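Phosphoribosylglycinamide synthetase (Anaerococcus prevotii, PDB 4DIM) probably binds ATP and works as an ATP-grasp ligase, with a metal ion, manganese, as its likely cofactor. Local coordinates at residues K8-L13 against M304-N309; Y120-A125 against K243-K248; F201-D206 against L255-V260; F209-G214 against E290-I295. One frame throughout, in Å; residues are numbered along the deposited sequence.

Interaction 1 of 4, residues K8-L13 against M304-N309; sequences KRLLIL and MAISEN
Leu10 and Ala305 meet methyl to methyl: CD1 of Leu10 lies 3.4 Å from CB of Ala305, and this pair belongs to the closely packed, buried half of the contact. Leu10 CG stands anti to the backbone N (chi1 177°), which carries the branch point toward the helix end. A residue as small as alanine in the last turn of helix 297-305 lets the backbone come near the strand. The same CD1 rests 3.9 Å from CG2 of Ile306, the two side chains crossing at about a right angle. Ile306 serves two partners with its two branches, for its CD1 lies 4.1 Å from CD of Lys8. Beyond this point the contact becomes polar and partly exposed. Lys8 NZ forms a salt bridge with Glu308 OE1 at 3.0 Å, the oxygen offering the lone pair that faces away from OE2, and makes a weak hydrogen bond with Ile306 O. Lysine suits the place because its methylenes can lie on the isoleucine while the ammonium reaches past it. An alanine here would probably leave the Glu308 carboxylate without this positive mate and Ile306 CD1 with less cover. Ser307, with positive phi, ends the helix in a Schellman motif. This helix end packs against strand 9-13, an inner strand of a four-stranded parallel sheet consistent with a Rossmann-like N-terminal domain.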
loop_
_atom_site.group_PDB
_atom_site.type_symbol
_atom_site.label_atom_id
_atom_site.label_comp_id
_atom_site.label_asym_id
_atom_site.label_seq_id
_atom_site.Cartn_x
_atom_site.Cartn_y
_atom_site.Cartn_z
ATOM N N LYS A 8 16.683 17.215 14.097
ATOM C CA LYS A 8 15.570 17.635 13.228
ATOM C C LYS A 8 14.314 16.897 13.664
ATOM O O LYS A 8 14.414 15.713 13.964
ATOM C CB LYS A 8 15.888 17.302 11.759
ATOM C CG LYS A 8 16.867 18.249 11.068
ATOM C CD LYS A 8 16.234 19.000 9.907
ATOM C CE LYS A 8 17.262 19.552 8.949
ATOM N NZ LYS A 8 16.627 20.205 7.759
ATOM N N ARG A 9 13.143 17.561 13.680
ATOM C CA ARG A 9 11.896 16.972 14.205
ATOM C C ARG A 9 10.958 16.467 13.111
ATOM O O ARG A 9 10.499 17.247 12.285
ATOM C CB ARG A 9 11.147 17.999 15.091
ATOM C CG ARG A 9 11.960 18.466 16.319
ATOM C CD ARG A 9 11.424 19.724 16.985
ATOM N NE ARG A 9 10.069 19.554 17.532
ATOM C CZ ARG A 9 9.774 19.054 18.735
ATOM N NH1 ARG A 9 8.508 18.929 19.115
ATOM N NH2 ARG A 9 10.743 18.673 19.567
ATOM N N LEU A 10 10.622 15.170 13.147
ATOM C CA LEU A 10 9.733 14.569 12.156
ATOM C C LEU A 10 8.567 13.998 12.855
ATOM O O LEU A 10 8.768 13.119 13.680
ATOM C CB LEU A 10 10.452 13.451 11.341
ATOM C CG LEU A 10 9.600 12.687 10.306
ATOM C CD1 LEU A 10 9.308 13.524 9.124
ATOM C CD2 LEU A 10 10.260 11.387 9.905
ATOM N N LEU A 11 7.357 14.390 12.456
ATOM C CA LEU A 11 6.126 13.826 12.999
ATOM C C LEU A 11 5.742 12.684 12.104
ATOM O O LEU A 11 5.580 12.883 10.896
ATOM C CB LEU A 11 4.998 14.880 13.075
ATOM C CG LEU A 11 3.559 14.342 13.231
ATOM C CD1 LEU A 11 3.245 13.957 14.706
ATOM C CD2 LEU A 11 2.550 15.336 12.685
ATOM N N ILE A 12 5.634 11.479 12.655
ATOM C CA ILE A 12 5.220 10.335 11.864
ATOM C C ILE A 12 3.774 10.092 12.189
ATOM O O ILE A 12 3.458 9.829 13.344
ATOM C CB ILE A 12 6.092 9.099 12.075
ATOM C CG1 ILE A 12 7.535 9.364 11.583
ATOM C CG2 ILE A 12 5.453 7.910 11.338
ATOM C CD1 ILE A 12 8.626 8.429 12.210
ATOM N N LEU A 13 2.891 10.170 11.188
ATOM C CA LEU A 13 1.455 9.969 11.407
ATOM C C LEU A 13 1.163 8.492 11.413
ATOM O O LEU A 13 1.282 7.847 10.371
ATOM C CB LEU A 13 0.618 10.659 10.329
ATOM C CG LEU A 13 0.546 12.174 10.394
ATOM C CD1 LEU A 13 1.804 12.810 9.793
ATOM C CD2 LEU A 13 -0.635 12.683 9.640
HETATM N N MSE A 304 13.551 12.866 2.837
HETATM C CA MSE A 304 12.762 13.702 1.948
HETATM C C MSE A 304 11.813 14.554 2.748
HETATM O O MSE A 304 11.763 15.781 2.545
HETATM C CB MSE A 304 11.983 12.835 0.944
HETATM C CG MSE A 304 11.324 13.649 -0.204
HETATM SE SE MSE A 304 10.729 12.541 -1.676
HETATM C CE MSE A 304 9.669 11.266 -0.709
ATOM N N ALA A 305 11.074 13.895 3.684
ATOM C CA ALA A 305 10.102 14.531 4.585
ATOM C C ALA A 305 10.660 15.763 5.226
ATOM O O ALA A 305 9.985 16.789 5.199
ATOM C CB ALA A 305 9.648 13.572 5.696
ATOM N N ILE A 306 11.862 15.660 5.831
ATOM C CA ILE A 306 12.470 16.786 6.593
ATOM C C ILE A 306 13.202 17.839 5.689
ATOM O O ILE A 306 14.015 18.614 6.213
ATOM C CB ILE A 306 13.428 16.280 7.732
ATOM C CG1 ILE A 306 14.671 15.515 7.182
ATOM C CG2 ILE A 306 12.666 15.410 8.707
ATOM C CD1 ILE A 306 15.825 15.366 8.160
ATOM N N SER A 307 12.884 17.886 4.365
ATOM C CA SER A 307 13.446 18.826 3.390
ATOM C C SER A 307 14.949 18.553 3.155
ATOM O O SER A 307 15.728 19.488 3.004
ATOM C CB SER A 307 13.178 20.273 3.805
ATOM O OG SER A 307 12.989 21.116 2.675
ATOM N N GLU A 308 15.343 17.252 3.105
ATOM C CA GLU A 308 16.697 16.818 2.747
ATOM C C GLU A 308 16.615 15.969 1.453
ATOM O O GLU A 308 15.516 15.693 0.946
ATOM C CB GLU A 308 17.404 16.058 3.888
ATOM C CG GLU A 308 17.725 16.912 5.103
ATOM C CD GLU A 308 18.604 18.131 4.884
ATOM O OE1 GLU A 308 18.420 19.120 5.631
ATOM O OE2 GLU A 308 19.460 18.112 3.968
ATOM N N ASN A 309 17.796 15.641 0.884
ATOM C CA ASN A 309 17.917 14.937 -0.377
ATOM C C ASN A 309 17.901 13.395 -0.234
ATOM O O ASN A 309 18.885 12.791 0.211
ATOM C CB ASN A 309 19.210 15.361 -1.088
ATOM C CG ASN A 309 19.275 14.989 -2.555
ATOM O OD1 ASN A 309 18.326 14.440 -3.141
ATOM N ND2 ASN A 309 20.397 15.311 -3.190
#

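Interaction 2 of 4, residues Y120-A125 against K243-K248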
loop_
_atom_site.group_PDB
_atom_site.type_symbol
_atom_site.label_atom_id
_atom_site.label_comp_id
_atom_site.label_asym_id
_atom_site.label_seq_id
_atom_site.Cartn_x
_atom_site.Cartn_y
_atom_site.Cartn_z
ATOM N N TYR A 120 -5.906 12.608 -19.045
ATOM C CA TYR A 120 -4.484 12.324 -19.274
ATOM C C TYR A 120 -4.264 10.956 -19.946
ATOM O O TYR A 120 -3.108 10.600 -20.220
ATOM C CB TYR A 120 -3.693 12.431 -17.955
ATOM C CG TYR A 120 -3.537 13.869 -17.516
ATOM C CD1 TYR A 120 -2.624 14.710 -18.138
ATOM C CD2 TYR A 120 -4.406 14.435 -16.593
ATOM C CE1 TYR A 120 -2.550 16.063 -17.823
ATOM C CE2 TYR A 120 -4.260 15.756 -16.184
ATOM C CZ TYR A 120 -3.358 16.582 -16.835
ATOM O OH TYR A 120 -3.254 17.924 -16.552
ATOM N N ASN A 121 -5.359 10.238 -20.294
ATOM C CA ASN A 121 -5.311 8.991 -21.046
ATOM C C ASN A 121 -4.458 7.933 -20.342
ATOM O O ASN A 121 -3.472 7.429 -20.887
ATOM C CB ASN A 121 -4.783 9.257 -22.486
ATOM C CG ASN A 121 -4.923 8.066 -23.413
ATOM O OD1 ASN A 121 -5.783 7.197 -23.246
ATOM N ND2 ASN A 121 -4.076 7.973 -24.387
ATOM N N VAL A 122 -4.841 7.614 -19.129
ATOM C CA VAL A 122 -4.194 6.577 -18.325
ATOM C C VAL A 122 -5.078 5.353 -18.379
ATOM O O VAL A 122 -6.279 5.480 -18.209
ATOM C CB VAL A 122 -3.956 7.078 -16.873
ATOM C CG1 VAL A 122 -3.577 5.929 -15.927
ATOM C CG2 VAL A 122 -2.877 8.165 -16.861
ATOM N N ASN A 123 -4.493 4.183 -18.618
ATOM C CA ASN A 123 -5.220 2.916 -18.662
ATOM C C ASN A 123 -5.790 2.612 -17.333
ATOM O O ASN A 123 -5.059 2.519 -16.335
ATOM C CB ASN A 123 -4.329 1.745 -19.062
ATOM C CG ASN A 123 -3.820 1.760 -20.456
ATOM O OD1 ASN A 123 -4.236 2.562 -21.289
ATOM N ND2 ASN A 123 -2.883 0.879 -20.719
ATOM N N THR A 124 -7.101 2.491 -17.313
ATOM C CA THR A 124 -7.858 2.176 -16.120
ATOM C C THR A 124 -9.248 1.661 -16.550
ATOM O O THR A 124 -9.672 1.951 -17.681
ATOM C CB THR A 124 -7.957 3.461 -15.268
ATOM O OG1 THR A 124 -8.320 3.109 -13.926
ATOM C CG2 THR A 124 -8.963 4.499 -15.889
ATOM N N ALA A 125 -9.963 0.962 -15.635
ATOM C CA ALA A 125 -11.367 0.542 -15.832
ATOM C C ALA A 125 -12.240 1.801 -15.885
ATOM O O ALA A 125 -12.445 2.457 -14.869
ATOM C CB ALA A 125 -11.834 -0.362 -14.689
ATOM N N LYS A 243 5.746 0.849 -15.918
ATOM C CA LYS A 243 6.554 2.056 -15.761
ATOM C C LYS A 243 5.899 3.226 -16.498
ATOM O O LYS A 243 5.836 4.337 -15.978
ATOM C CB LYS A 243 8.001 1.836 -16.307
ATOM C CG LYS A 243 8.914 1.020 -15.369
ATOM C CD LYS A 243 10.236 0.574 -15.941
ATOM C CE LYS A 243 10.971 -0.308 -14.944
ATOM N NZ LYS A 243 12.311 -0.750 -15.450
ATOM N N THR A 244 5.354 2.946 -17.682
ATOM C CA THR A 244 4.699 3.954 -18.473
ATOM C C THR A 244 3.427 4.453 -17.804
ATOM O O THR A 244 3.252 5.673 -17.717
ATOM C CB THR A 244 4.399 3.424 -19.871
ATOM O OG1 THR A 244 5.645 3.283 -20.573
ATOM C CG2 THR A 244 3.461 4.353 -20.657
ATOM N N GLU A 245 2.509 3.545 -17.398
ATOM C CA GLU A 245 1.233 3.982 -16.819
ATOM C C GLU A 245 1.430 4.623 -15.462
ATOM O O GLU A 245 0.742 5.594 -15.166
ATOM C CB GLU A 245 0.221 2.833 -16.694
ATOM C CG GLU A 245 -0.290 2.234 -17.987
ATOM C CD GLU A 245 -0.659 3.199 -19.099
ATOM O OE1 GLU A 245 -1.710 3.860 -18.966
ATOM O OE2 GLU A 245 0.069 3.268 -20.118
ATOM N N VAL A 246 2.339 4.090 -14.625
ATOM C CA VAL A 246 2.549 4.688 -13.314
ATOM C C VAL A 246 3.091 6.121 -13.472
ATOM O O VAL A 246 2.581 7.025 -12.832
ATOM C CB VAL A 246 3.468 3.805 -12.441
ATOM C CG1 VAL A 246 3.964 4.557 -11.207
ATOM C CG2 VAL A 246 2.752 2.507 -12.050
ATOM N N LYS A 247 4.098 6.338 -14.337
ATOM C CA LYS A 247 4.637 7.699 -14.577
ATOM C C LYS A 247 3.540 8.660 -15.085
ATOM O O LYS A 247 3.492 9.820 -14.653
ATOM C CB LYS A 247 5.800 7.669 -15.567
ATOM C CG LYS A 247 7.115 7.188 -14.947
ATOM C CD LYS A 247 8.291 7.236 -15.980
ATOM C CE LYS A 247 9.602 6.663 -15.466
ATOM N NZ LYS A 247 9.646 5.161 -15.535
ATOM N N LYS A 248 2.655 8.165 -15.975
ATOM C CA LYS A 248 1.542 8.951 -16.476
ATOM C C LYS A 248 0.562 9.316 -15.367
ATOM O O LYS A 248 0.076 10.449 -15.322
ATOM C CB LYS A 248 0.786 8.187 -17.567
ATOM C CG LYS A 248 1.429 8.210 -18.903
ATOM C CD LYS A 248 0.898 7.140 -19.821
ATOM C CE LYS A 248 -0.507 7.386 -20.236
ATOM N NZ LYS A 248 -0.964 6.377 -21.210
#
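A Schellman motif ends helix 110-120 at Asn121, and the loop leaving it is gripped by Glu245 and Lys248, one turn apart on helix 236-253 of the ATP-grasp region. Glu245 OE1 accepts the backbone N-H of Asn123 at 2.8 Å in a nearly straight bond. The carboxylate also stacks on the Asn123 amide, the planes 15° apart, with Glu245 CD 3.6 Å from Asn123 ND2. Asn123 ND2 also donates a hydrogen bond to Val271 O of strand 270-277, so asparagine serves here both as a flat partner and as a donor. An alanine in place of Glu245 would probably leave the Asn123 N-H without its acceptor and Lys248 without its carboxylate mate. Beside the polar groups, Val122 CG2 packs 3.7 Å from Lys248 CB, the valine and lysine side chains sliding past each other in opposite directions. Lys248 makes a weak salt bridge with Glu245, NZ to OE2 being 3.5 Å. A bend in its chain (chi3 69°) turns CE toward the loop, and NZ then gives a hydrogen bond to Asn121 O at 2.7 Å, with a C=O...N angle of 160°.

Interaction 3 of 4, residues F201-D206 against L255-V260; sequences FVYKND and LNNCAV
Val202 lies opposite a kink in the partner strand: Asn257 and Cys258 both face it, which makes a G1 beta bulge at the start of strand 258-267. Val202 N gives a nearly straight hydrogen bond to Cys258 O at 3.0 Å, and Cys258 N returns one to Val202 O at 3.1 Å, a hydrogen-bonded antiparallel pair. With chi1 at 55°, CG1 of Val202 stands between its own backbone N and carbonyl carbon, 3.7 Å from Cys258 SG and 4.2 Å from Val260 CG2. A beta-branched residue fits because its second methyl, CG2, can meet the amide oxygen of Asn256 at the same time.

Asn256 uses that oxygen to hold the type I' turn from Tyr203 to Asp206. Its OD1 accepts Asn205 N at 2.9 Å, the donor standing 36° out of the carbonyl plane, while the amides of Asn256 and Asn205 lie nearly parallel (19°). Asn257 takes Lys204 N through its own OD1 at 3.0 Å, here nearly in line with the C=O bond, and as an asparagine it tolerates the positive phi of the bulge.

Phe201 faces the other side of the sheet, in a non-hydrogen-bonded pair with Ala259; its CD1 lies 4.0 Å from CB of the alanine, whose small side chain accommodates the ring. On this side helix 297-305 packs over the sheet, Met300 and Met304 touching Phe201 and Tyr297 touching Ala259, whereas strand 270-277 sends Leu276 against Leu255 and Val260, and strand 206-219 flanks strand 194-203 along its other edge.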
loop_
_atom_site.group_PDB
_atom_site.type_symbol
_atom_site.label_atom_id
_atom_site.label_comp_id
_atom_site.label_asym_id
_atom_site.label_seq_id
_atom_site.Cartn_x
_atom_site.Cartn_y
_atom_site.Cartn_z
ATOM N N PHE A 201 8.567 6.067 -6.542
ATOM C CA PHE A 201 9.026 7.145 -5.690
ATOM C C PHE A 201 9.186 8.357 -6.577
ATOM O O PHE A 201 9.837 8.244 -7.612
ATOM C CB PHE A 201 10.343 6.733 -5.019
ATOM C CG PHE A 201 10.825 7.650 -3.932
ATOM C CD1 PHE A 201 10.590 7.355 -2.596
ATOM C CD2 PHE A 201 11.596 8.757 -4.233
ATOM C CE1 PHE A 201 11.094 8.168 -1.589
ATOM C CE2 PHE A 201 12.070 9.586 -3.226
ATOM C CZ PHE A 201 11.835 9.270 -1.912
ATOM N N VAL A 202 8.539 9.474 -6.219
ATOM C CA VAL A 202 8.621 10.719 -6.979
ATOM C C VAL A 202 9.301 11.844 -6.105
ATOM O O VAL A 202 8.940 12.055 -4.969
ATOM C CB VAL A 202 7.243 11.124 -7.589
ATOM C CG1 VAL A 202 6.143 11.231 -6.550
ATOM C CG2 VAL A 202 7.348 12.406 -8.417
ATOM N N TYR A 203 10.310 12.526 -6.660
ATOM C CA TYR A 203 11.045 13.617 -5.970
ATOM C C TYR A 203 11.352 14.744 -6.939
ATOM O O TYR A 203 12.043 14.523 -7.931
ATOM C CB TYR A 203 12.352 13.065 -5.396
ATOM C CG TYR A 203 13.281 14.118 -4.838
ATOM C CD1 TYR A 203 12.926 14.863 -3.725
ATOM C CD2 TYR A 203 14.567 14.280 -5.346
ATOM C CE1 TYR A 203 13.807 15.783 -3.161
ATOM C CE2 TYR A 203 15.462 15.180 -4.777
ATOM C CZ TYR A 203 15.069 15.949 -3.700
ATOM O OH TYR A 203 15.938 16.818 -3.097
ATOM N N LYS A 204 10.849 15.942 -6.659
ATOM C CA LYS A 204 11.026 17.120 -7.521
ATOM C C LYS A 204 10.547 16.796 -8.947
ATOM O O LYS A 204 11.191 17.142 -9.937
ATOM C CB LYS A 204 12.476 17.624 -7.506
ATOM C CG LYS A 204 12.937 18.105 -6.142
ATOM C CD LYS A 204 14.430 18.423 -6.184
ATOM C CE LYS A 204 14.903 19.247 -5.007
ATOM N NZ LYS A 204 14.764 20.698 -5.268
ATOM N N ASN A 205 9.434 16.062 -9.016
ATOM C CA ASN A 205 8.698 15.663 -10.213
ATOM C C ASN A 205 9.443 14.628 -11.108
ATOM O O ASN A 205 8.946 14.312 -12.188
ATOM C CB ASN A 205 8.249 16.910 -11.002
ATOM C CG ASN A 205 7.160 17.680 -10.251
ATOM O OD1 ASN A 205 6.203 17.097 -9.713
ATOM N ND2 ASN A 205 7.272 18.998 -10.164
ATOM N N ASP A 206 10.519 13.994 -10.597
ATOM C CA ASP A 206 11.232 12.947 -11.300
ATOM C C ASP A 206 10.910 11.610 -10.592
ATOM O O ASP A 206 11.125 11.433 -9.386
ATOM C CB ASP A 206 12.756 13.246 -11.364
ATOM C CG ASP A 206 13.143 14.450 -12.263
ATOM O OD1 ASP A 206 12.682 14.499 -13.447
ATOM O OD2 ASP A 206 13.941 15.318 -11.802
ATOM N N LEU A 255 1.042 13.924 -8.114
ATOM C CA LEU A 255 1.746 13.462 -6.940
ATOM C C LEU A 255 3.189 13.909 -6.971
ATOM O O LEU A 255 3.797 13.875 -8.034
ATOM C CB LEU A 255 1.707 11.942 -6.805
ATOM C CG LEU A 255 0.443 11.336 -6.240
ATOM C CD1 LEU A 255 -0.571 11.182 -7.310
ATOM C CD2 LEU A 255 0.708 9.967 -5.706
ATOM N N ASN A 256 3.763 14.283 -5.813
ATOM C CA ASN A 256 5.168 14.643 -5.754
ATOM C C ASN A 256 5.732 14.495 -4.343
ATOM O O ASN A 256 4.985 14.479 -3.371
ATOM C CB ASN A 256 5.354 16.072 -6.253
ATOM C CG ASN A 256 6.776 16.451 -6.546
ATOM O OD1 ASN A 256 7.606 15.602 -6.871
ATOM N ND2 ASN A 256 7.111 17.721 -6.372
ATOM N N ASN A 257 7.055 14.330 -4.246
ATOM C CA ASN A 257 7.802 14.273 -2.992
ATOM C C ASN A 257 7.162 13.271 -2.028
ATOM O O ASN A 257 6.944 13.529 -0.829
ATOM C CB ASN A 257 7.885 15.653 -2.368
ATOM C CG ASN A 257 8.562 16.710 -3.235
ATOM O OD1 ASN A 257 9.431 16.415 -4.050
ATOM N ND2 ASN A 257 8.233 17.981 -3.024
ATOM N N CYS A 258 6.877 12.112 -2.592
ATOM C CA CYS A 258 6.246 11.024 -1.891
ATOM C C CYS A 258 6.625 9.721 -2.505
ATOM O O CYS A 258 6.959 9.652 -3.685
ATOM C CB CYS A 258 4.724 11.190 -1.888
ATOM S SG CYS A 258 3.949 11.130 -3.529
ATOM N N ALA A 259 6.531 8.660 -1.672
ATOM C CA ALA A 259 6.656 7.271 -2.109
ATOM C C ALA A 259 5.268 6.922 -2.594
ATOM O O ALA A 259 4.310 7.532 -2.131
ATOM C CB ALA A 259 7.107 6.395 -0.949
ATOM N N VAL A 260 5.143 6.058 -3.556
ATOM C CA VAL A 260 3.845 5.706 -4.161
ATOM C C VAL A 260 3.622 4.201 -4.168
ATOM O O VAL A 260 4.538 3.400 -4.371
ATOM C CB VAL A 260 3.786 6.271 -5.617
ATOM C CG1 VAL A 260 2.501 5.865 -6.350
ATOM C CG2 VAL A 260 3.985 7.798 -5.625
#

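Interaction 4 of 4, residues F209-G214 against E290-I295; sequences FVMPHG and EINYGI
This is a buried, largely apolar contact in which the last turn of helix 285-293 lies against strand 206-219, with Tyr293 set between Phe209 and Met211. Tyr293 CE2 sits over one face of the Phe209 ring, offset toward its rim and 3.8 Å from CD1 of Phe209. The two rings meet obliquely, their planes 45° apart and their centroids separated by 4.9 Å. Tyrosine reaches this far because its hydroxyl extends the ring to the strand: OH lies 3.5 Å from Met211 CB and 3.6 Å from Phe209 CB. Met211, built as selenomethionine on a strand of the large antiparallel sheet that runs through the ATP-grasp region, completes a Met-aromatic contact, its SE being 3.9 Å from Tyr293 CE2. Its chain slides past Asn292 in the opposite direction, and SE also lies 3.6 Å from Asn292 OD1, an oxygen that stands over the centre of one face of the Tyr293 ring. Trp314 closes round the aromatic pair, edge-to-face with Tyr293 and at a shallow angle to Phe209. Val289 touches both Phe209 and Met211. Just past Tyr293 the chain leaves the helix at Gly294, where the positive phi favours glycine, and Ile295 N bonds back to Glu290 O at 3.3 Å.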
loop_
_atom_site.group_PDB
_atom_site.type_symbol
_atom_site.label_atom_id
_atom_site.label_comp_id
_atom_site.label_asym_id
_atom_site.label_seq_id
_atom_site.Cartn_x
_atom_site.Cartn_y
_atom_site.Cartn_z
ATOM N N PHE A 209 11.916 5.468 -9.847
ATOM C CA PHE A 209 11.699 4.112 -10.310
ATOM C C PHE A 209 10.226 3.717 -10.278
ATOM O O PHE A 209 9.387 4.403 -9.717
ATOM C CB PHE A 209 12.516 3.120 -9.441
ATOM C CG PHE A 209 12.059 3.048 -8.008
ATOM C CD1 PHE A 209 11.009 2.233 -7.639
ATOM C CD2 PHE A 209 12.696 3.782 -7.025
ATOM C CE1 PHE A 209 10.585 2.182 -6.327
ATOM C CE2 PHE A 209 12.245 3.752 -5.722
ATOM C CZ PHE A 209 11.201 2.942 -5.380
ATOM N N VAL A 210 9.939 2.600 -10.906
ATOM C CA VAL A 210 8.676 1.893 -10.843
ATOM C C VAL A 210 9.087 0.431 -10.691
ATOM O O VAL A 210 9.806 -0.112 -11.538
ATOM C CB VAL A 210 7.677 2.145 -11.988
ATOM C CG1 VAL A 210 6.344 1.489 -11.676
ATOM C CG2 VAL A 210 7.471 3.636 -12.206
HETATM N N MSE A 211 8.742 -0.155 -9.539
HETATM C CA MSE A 211 9.099 -1.526 -9.249
HETATM C C MSE A 211 7.855 -2.422 -9.183
HETATM O O MSE A 211 7.251 -2.537 -8.121
HETATM C CB MSE A 211 9.865 -1.608 -7.921
HETATM C CG MSE A 211 10.495 -3.002 -7.676
HETATM SE SE MSE A 211 11.018 -3.210 -5.829
HETATM C CE MSE A 211 9.347 -3.492 -5.200
ATOM N N PRO A 212 7.554 -3.174 -10.260
ATOM C CA PRO A 212 6.446 -4.143 -10.192
ATOM C C PRO A 212 6.692 -5.223 -9.143
ATOM O O PRO A 212 7.827 -5.516 -8.806
ATOM C CB PRO A 212 6.405 -4.732 -11.615
ATOM C CG PRO A 212 7.020 -3.681 -12.463
ATOM C CD PRO A 212 8.080 -3.055 -11.636
ATOM N N HIS A 213 5.620 -5.759 -8.570
ATOM C CA HIS A 213 5.763 -6.814 -7.568
ATOM C C HIS A 213 4.551 -7.735 -7.531
ATOM O O HIS A 213 3.428 -7.379 -7.930
ATOM C CB HIS A 213 6.066 -6.266 -6.152
ATOM C CG HIS A 213 5.123 -5.222 -5.668
ATOM N ND1 HIS A 213 3.886 -5.557 -5.135
ATOM C CD2 HIS A 213 5.285 -3.878 -5.603
ATOM C CE1 HIS A 213 3.307 -4.410 -4.840
ATOM N NE2 HIS A 213 4.128 -3.369 -5.080
ATOM N N GLY A 214 4.826 -8.951 -7.111
ATOM C CA GLY A 214 3.819 -9.990 -7.028
ATOM C C GLY A 214 3.044 -9.868 -5.749
ATOM O O GLY A 214 3.579 -9.389 -4.750
ATOM N N GLU A 290 14.028 -2.296 -0.691
ATOM C CA GLU A 290 15.403 -2.306 -0.153
ATOM C C GLU A 290 16.189 -3.495 -0.724
ATOM O O GLU A 290 17.241 -3.284 -1.302
ATOM C CB GLU A 290 15.396 -2.325 1.401
ATOM C CG GLU A 290 15.025 -0.969 1.996
ATOM C CD GLU A 290 14.946 -0.792 3.506
ATOM O OE1 GLU A 290 14.688 -1.780 4.235
ATOM O OE2 GLU A 290 15.030 0.377 3.945
ATOM N N ILE A 291 15.622 -4.706 -0.671
ATOM C CA ILE A 291 16.236 -5.931 -1.251
ATOM C C ILE A 291 16.525 -5.757 -2.773
ATOM O O ILE A 291 17.636 -6.009 -3.221
ATOM C CB ILE A 291 15.312 -7.183 -1.010
ATOM C CG1 ILE A 291 15.365 -7.644 0.443
ATOM C CG2 ILE A 291 15.649 -8.319 -1.939
ATOM C CD1 ILE A 291 14.190 -8.531 0.908
ATOM N N ASN A 292 15.507 -5.364 -3.542
ATOM C CA ASN A 292 15.572 -5.229 -4.995
ATOM C C ASN A 292 16.551 -4.211 -5.497
ATOM O O ASN A 292 17.180 -4.483 -6.512
ATOM C CB ASN A 292 14.223 -4.881 -5.529
ATOM C CG ASN A 292 14.104 -4.835 -6.991
ATOM O OD1 ASN A 292 14.090 -3.756 -7.545
ATOM N ND2 ASN A 292 13.997 -6.000 -7.631
ATOM N N TYR A 293 16.703 -3.059 -4.845
ATOM C CA TYR A 293 17.691 -2.061 -5.321
ATOM C C TYR A 293 18.949 -1.967 -4.458
ATOM O O TYR A 293 19.873 -1.245 -4.841
ATOM C CB TYR A 293 17.051 -0.684 -5.367
ATOM C CG TYR A 293 15.938 -0.599 -6.378
ATOM C CD1 TYR A 293 16.206 -0.646 -7.736
ATOM C CD2 TYR A 293 14.609 -0.505 -5.975
ATOM C CE1 TYR A 293 15.189 -0.598 -8.676
ATOM C CE2 TYR A 293 13.576 -0.478 -6.907
ATOM C CZ TYR A 293 13.877 -0.485 -8.260
ATOM O OH TYR A 293 12.913 -0.442 -9.220
ATOM N N GLY A 294 18.979 -2.652 -3.311
ATOM C CA GLY A 294 20.094 -2.574 -2.375
ATOM C C GLY A 294 20.261 -1.184 -1.795
ATOM O O GLY A 294 21.387 -0.652 -1.719
ATOM N N ILE A 295 19.137 -0.600 -1.372
ATOM C CA ILE A 295 19.090 0.758 -0.828
ATOM C C ILE A 295 18.449 0.776 0.570
ATOM O O ILE A 295 18.046 -0.273 1.102
ATOM C CB ILE A 295 18.297 1.697 -1.793
ATOM C CG1 ILE A 295 16.859 1.195 -2.019
ATOM C CG2 ILE A 295 19.033 1.916 -3.101
ATOM C CD1 ILE A 295 15.988 2.121 -2.667
#

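Along the chain, interaction 1 closes a long loop that encloses the other three, joining the N-terminal parallel sheet to helix 297-305. That helix also reaches interaction 3, about 15 Å away between centres, where Met304 packs on Phe201. Interactions 3 and 4 share the large antiparallel sheet through the neighbouring strands 194-203 and 206-219, and Phe201 touches Phe209. Interaction 2 lies about 30 Å from interaction 1, between centres; its helix 236-253 meets interaction 4 where Val246 packs on Val210. Interactions 2, 3 and 4 alternate their segments along the chain, so interleaved contacts tie the central sheet to its helices, while the enclosing interaction 1 brings in the N-terminal sheet.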